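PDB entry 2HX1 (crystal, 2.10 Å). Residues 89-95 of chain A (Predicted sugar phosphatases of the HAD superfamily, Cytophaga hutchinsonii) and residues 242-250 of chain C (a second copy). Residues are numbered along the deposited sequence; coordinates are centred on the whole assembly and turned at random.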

ATOM      1  N   GLU A  89      10.017  28.039  -6.284  1.00 26.43           N
ATOM      2  CA  GLU A  89       8.862  28.875  -6.621  1.00 27.14           C
ATOM      3  C   GLU A  89       7.694  28.625  -5.688  1.00 26.39           C
ATOM      4  O   GLU A  89       6.919  29.549  -5.402  1.00 25.10           O
ATOM      5  CB  GLU A  89       8.380  28.643  -8.064  1.00 29.96           C
ATOM      6  CG  GLU A  89       9.379  29.087  -9.148  1.00 37.69           C
ATOM      7  N   TYR A  90       7.557  27.378  -5.227  1.00 25.08           N
ATOM      8  CA  TYR A  90       6.490  27.011  -4.301  1.00 24.87           C
ATOM      9  C   TYR A  90       6.688  27.655  -2.944  1.00 25.63           C
ATOM     10  O   TYR A  90       5.746  28.196  -2.388  1.00 24.41           O
ATOM     11  CB  TYR A  90       6.367  25.496  -4.146  1.00 25.27           C
ATOM     12  CG  TYR A  90       5.133  25.076  -3.375  1.00 23.32           C
ATOM     13  CD1 TYR A  90       5.127  25.044  -1.978  1.00 26.26           C
ATOM     14  CD2 TYR A  90       3.974  24.714  -4.039  1.00 23.84           C
ATOM     15  CE1 TYR A  90       3.988  24.657  -1.258  1.00 25.07           C
ATOM     16  CE2 TYR A  90       2.824  24.364  -3.334  1.00 25.52           C
ATOM     17  CZ  TYR A  90       2.846  24.332  -1.948  1.00 25.42           C
ATOM     18  OH  TYR A  90       1.729  23.938  -1.257  1.00 28.95           O
ATOM     19  N   ILE A  91       7.919  27.613  -2.430  1.00 27.76           N
ATOM     20  CA  ILE A  91       8.264  28.277  -1.182  1.00 28.53           C
ATOM     21  C   ILE A  91       8.039  29.774  -1.263  1.00 28.61           C
ATOM     22  O   ILE A  91       7.414  30.356  -0.378  1.00 31.64           O
ATOM     23  CB  ILE A  91       9.722  27.991  -0.791  1.00 30.05           C
ATOM     24  CG1 ILE A  91       9.865  26.522  -0.384  1.00 32.42           C
ATOM     25  CG2 ILE A  91      10.160  28.882   0.375  1.00 33.51           C
ATOM     26  CD1 ILE A  91      11.312  26.092  -0.259  1.00 34.00           C
ATOM     27  N   ASP A  92       8.557  30.411  -2.305  1.00 29.53           N
ATOM     28  CA  ASP A  92       8.438  31.851  -2.444  1.00 29.65           C
ATOM     29  C   ASP A  92       6.962  32.261  -2.441  1.00 30.30           C
ATOM     30  O   ASP A  92       6.562  33.270  -1.856  1.00 28.59           O
ATOM     31  CB  ASP A  92       9.052  32.328  -3.750  1.00 32.87           C
ATOM     32  CG  ASP A  92       8.756  33.822  -4.040  1.00 40.86           C
ATOM     33  OD1 ASP A  92       9.231  34.702  -3.269  1.00 51.30           O
ATOM     34  OD2 ASP A  92       8.045  34.100  -5.041  1.00 55.68           O
ATOM     35  N   LEU A  93       6.154  31.474  -3.124  1.00 28.02           N
ATOM     36  CA  LEU A  93       4.768  31.802  -3.265  1.00 29.20           C
ATOM     37  C   LEU A  93       3.960  31.438  -2.037  1.00 32.20           C
ATOM     38  O   LEU A  93       3.098  32.222  -1.620  1.00 34.01           O
ATOM     39  CB  LEU A  93       4.169  31.085  -4.457  1.00 29.65           C
ATOM     40  CG  LEU A  93       2.649  31.011  -4.423  1.00 39.37           C
ATOM     41  CD1 LEU A  93       2.040  32.438  -4.458  1.00 49.64           C
ATOM     42  CD2 LEU A  93       2.176  30.163  -5.580  1.00 39.42           C
ATOM     43  N   LYS A  94       4.193  30.249  -1.478  1.00 30.41           N
ATOM     44  CA  LYS A  94       3.236  29.695  -0.535  1.00 30.03           C
ATOM     45  C   LYS A  94       3.658  29.732   0.918  1.00 28.88           C
ATOM     46  O   LYS A  94       2.833  29.482   1.772  1.00 29.60           O
ATOM     47  CB  LYS A  94       2.891  28.257  -0.899  1.00 30.90           C
ATOM     48  CG  LYS A  94       2.151  28.060  -2.194  1.00 32.19           C
ATOM     49  CD  LYS A  94       0.691  28.324  -2.050  1.00 28.45           C
ATOM     50  CE  LYS A  94      -0.093  27.976  -3.328  1.00 22.32           C
ATOM     51  NZ  LYS A  94      -1.564  28.361  -3.172  1.00 26.95           N
ATOM     52  N   VAL A  95       4.922  30.007   1.209  1.00 27.40           N
ATOM     53  CA  VAL A  95       5.382  30.045   2.592  1.00 28.35           C
ATOM     54  C   VAL A  95       5.561  31.509   2.996  1.00 29.18           C
ATOM     55  O   VAL A  95       6.233  32.249   2.289  1.00 29.10           O
ATOM     56  CB  VAL A  95       6.692  29.257   2.772  1.00 26.05           C
ATOM     57  CG1 VAL A  95       7.232  29.407   4.215  1.00 28.59           C
ATOM     58  CG2 VAL A  95       6.476  27.837   2.435  1.00 19.61           C
TER
ATOM     59  N   GLY C 242      -4.245  22.597  -7.269  1.00 19.55           N
ATOM     60  CA  GLY C 242      -4.161  24.034  -7.412  1.00 20.28           C
ATOM     61  C   GLY C 242      -2.911  24.618  -6.771  1.00 19.60           C
ATOM     62  O   GLY C 242      -2.213  25.495  -7.370  1.00 19.87           O
ATOM     63  N   ASN C 243      -2.622  24.165  -5.554  1.00 20.74           N
ATOM     64  CA  ASN C 243      -1.451  24.680  -4.837  1.00 21.05           C
ATOM     65  C   ASN C 243      -0.195  24.393  -5.648  1.00 21.50           C
ATOM     66  O   ASN C 243       0.584  25.319  -5.930  1.00 22.84           O
ATOM     67  CB  ASN C 243      -1.334  24.131  -3.401  1.00 19.42           C
ATOM     68  CG  ASN C 243      -2.318  24.803  -2.424  1.00 23.91           C
ATOM     69  OD1 ASN C 243      -2.925  25.846  -2.737  1.00 25.27           O
ATOM     70  ND2 ASN C 243      -2.483  24.204  -1.235  1.00 25.65           N
ATOM     71  N   LYS C 244       0.012  23.140  -6.035  1.00 22.25           N
ATOM     72  CA  LYS C 244       1.238  22.791  -6.789  1.00 22.33           C
ATOM     73  C   LYS C 244       1.412  23.602  -8.069  1.00 21.78           C
ATOM     74  O   LYS C 244       2.544  23.840  -8.498  1.00 23.98           O
ATOM     75  CB  LYS C 244       1.314  21.303  -7.167  1.00 21.38           C
ATOM     76  CG  LYS C 244       1.469  20.370  -5.999  1.00 24.74           C
ATOM     77  CD  LYS C 244       1.425  18.913  -6.441  1.00 26.66           C
ATOM     78  CE  LYS C 244       2.776  18.423  -7.006  1.00 25.78           C
ATOM     79  NZ  LYS C 244       2.678  17.010  -7.562  1.00 25.24           N
ATOM     80  N   PHE C 245       0.311  24.017  -8.688  1.00 21.93           N
ATOM     81  CA  PHE C 245       0.392  24.757  -9.937  1.00 22.46           C
ATOM     82  C   PHE C 245       0.617  26.262  -9.686  1.00 24.43           C
ATOM     83  O   PHE C 245       0.785  27.034 -10.628  1.00 28.53           O
ATOM     84  CB  PHE C 245      -0.877  24.488 -10.778  1.00 23.85           C
ATOM     85  CG  PHE C 245      -0.826  25.059 -12.178  1.00 23.15           C
ATOM     86  CD1 PHE C 245       0.047  24.539 -13.120  1.00 29.60           C
ATOM     87  CD2 PHE C 245      -1.651  26.105 -12.554  1.00 21.30           C
ATOM     88  CE1 PHE C 245       0.099  25.063 -14.417  1.00 25.65           C
ATOM     89  CE2 PHE C 245      -1.602  26.640 -13.850  1.00 24.16           C
ATOM     90  CZ  PHE C 245      -0.726  26.117 -14.775  1.00 26.09           C
ATOM     91  N   GLY C 246       0.629  26.690  -8.424  1.00 23.95           N
ATOM     92  CA  GLY C 246       0.841  28.101  -8.120  1.00 24.85           C
ATOM     93  C   GLY C 246      -0.432  28.931  -7.970  1.00 24.37           C
ATOM     94  O   GLY C 246      -0.371  30.162  -7.864  1.00 25.83           O
ATOM     95  N   LEU C 247      -1.589  28.285  -7.884  1.00 25.65           N
ATOM     96  CA  LEU C 247      -2.835  29.034  -7.701  1.00 23.83           C
ATOM     97  C   LEU C 247      -3.222  29.173  -6.244  1.00 24.11           C
ATOM     98  O   LEU C 247      -2.983  28.276  -5.436  1.00 25.76           O
ATOM     99  CB  LEU C 247      -3.979  28.353  -8.450  1.00 25.50           C
ATOM    100  CG  LEU C 247      -3.707  27.854  -9.868  1.00 27.72           C
ATOM    101  CD1 LEU C 247      -4.981  27.118 -10.381  1.00 22.84           C
ATOM    102  CD2 LEU C 247      -3.269  28.989 -10.831  1.00 28.63           C
ATOM    103  N   ASP C 248      -3.878  30.288  -5.920  1.00 24.62           N
ATOM    104  CA  ASP C 248      -4.669  30.394  -4.711  1.00 23.58           C
ATOM    105  C   ASP C 248      -5.739  29.322  -4.749  1.00 22.95           C
ATOM    106  O   ASP C 248      -6.387  29.067  -5.803  1.00 21.40           O
ATOM    107  CB  ASP C 248      -5.340  31.768  -4.604  1.00 25.53           C
ATOM    108  CG  ASP C 248      -4.371  32.880  -4.218  1.00 27.13           C
ATOM    109  OD1 ASP C 248      -3.145  32.655  -4.164  1.00 27.58           O
ATOM    110  OD2 ASP C 248      -4.845  34.010  -4.007  1.00 30.04           O
ATOM    111  N   THR C 249      -5.970  28.715  -3.592  1.00 23.01           N
ATOM    112  CA  THR C 249      -7.032  27.726  -3.467  1.00 20.80           C
ATOM    113  C   THR C 249      -8.066  28.096  -2.393  1.00 23.29           C
ATOM    114  O   THR C 249      -7.755  28.704  -1.351  1.00 22.52           O
ATOM    115  CB  THR C 249      -6.436  26.351  -3.201  1.00 22.19           C
ATOM    116  OG1 THR C 249      -5.553  26.411  -2.080  1.00 15.33           O
ATOM    117  CG2 THR C 249      -5.635  25.868  -4.435  1.00 16.25           C
ATOM    118  N   ALA C 250      -9.306  27.736  -2.677  1.00 23.68           N
ATOM    119  CA  ALA C 250     -10.399  27.920  -1.748  1.00 22.83           C
ATOM    120  C   ALA C 250     -11.053  26.571  -1.543  1.00 21.30           C
ATOM    121  O   ALA C 250     -11.614  25.963  -2.473  1.00 20.93           O
ATOM    122  CB  ALA C 250     -11.373  28.945  -2.282  1.00 18.87           C
TER
HETATM  123  O   HOH W   1      -0.451  22.158  -1.000  1.00 20.87           O
HETATM  124  O   HOH W   2      -1.360  31.104  -2.803  1.00 28.23           O

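What anchors the helix of chain A to chain C? Lys94(A), in the last turn of that helix, points its CA-to-CB bond toward chain C; beyond two m rotamers, chi3 and chi4 are both t, so the far half of the chain is extended. The ammonium group at its tip donates twice across the contact: Lys94(A) NZ lies 2.7 Å from Leu247(C) O and 2.9 Å from Asn243(C) OD1. A third donation goes to water 2, 2.8 Å from Lys94(A) NZ; this water donates to Asp248(C) OD1 at 2.7 Å. All three ammonium protons can thus be used, and a long, flexible lysine suits such a reach.

How are the amide atoms of Asn243(C) satisfied? Asn243(C) OD1 also accepts from Thr249(C) OG1, 2.8 Å away, so the amide oxygen serves two donors, one from each chain. Asn243(C) ND2 donates to water 1 at 2.9 Å and is also bonded elsewhere in the structure. That water lies 2.8 Å from Tyr90(A) OH, linking the buried phenol to the buried amide.

What does Tyr90(A) add besides its hydroxyl? Its CA-to-CB bond runs sideways, but with chi1 in t, the end of the side chain comes nearer, with Tyr90(A) CE2 3.6 Å from Asn243(C) O. Asn243(C) O is already satisfied by Gly246(C) N at 2.8 Å, so the ring packs against an occupied acceptor.

Why is the residue that Leu93(A) touches a glycine? Gly246(C) is the first residue after the helix to leave helical phi/psi, in a Schellman motif with phi of 93°, where a CB would be jammed against the preceding carbonyl oxygen. Leu93(A) packs against this turn, Leu93(A) CD2 lying 3.4 Å from Gly246(C) O, a contact without a hydrogen bond. Together the two stretches bury 283 Å², with Lys94(A) covered most.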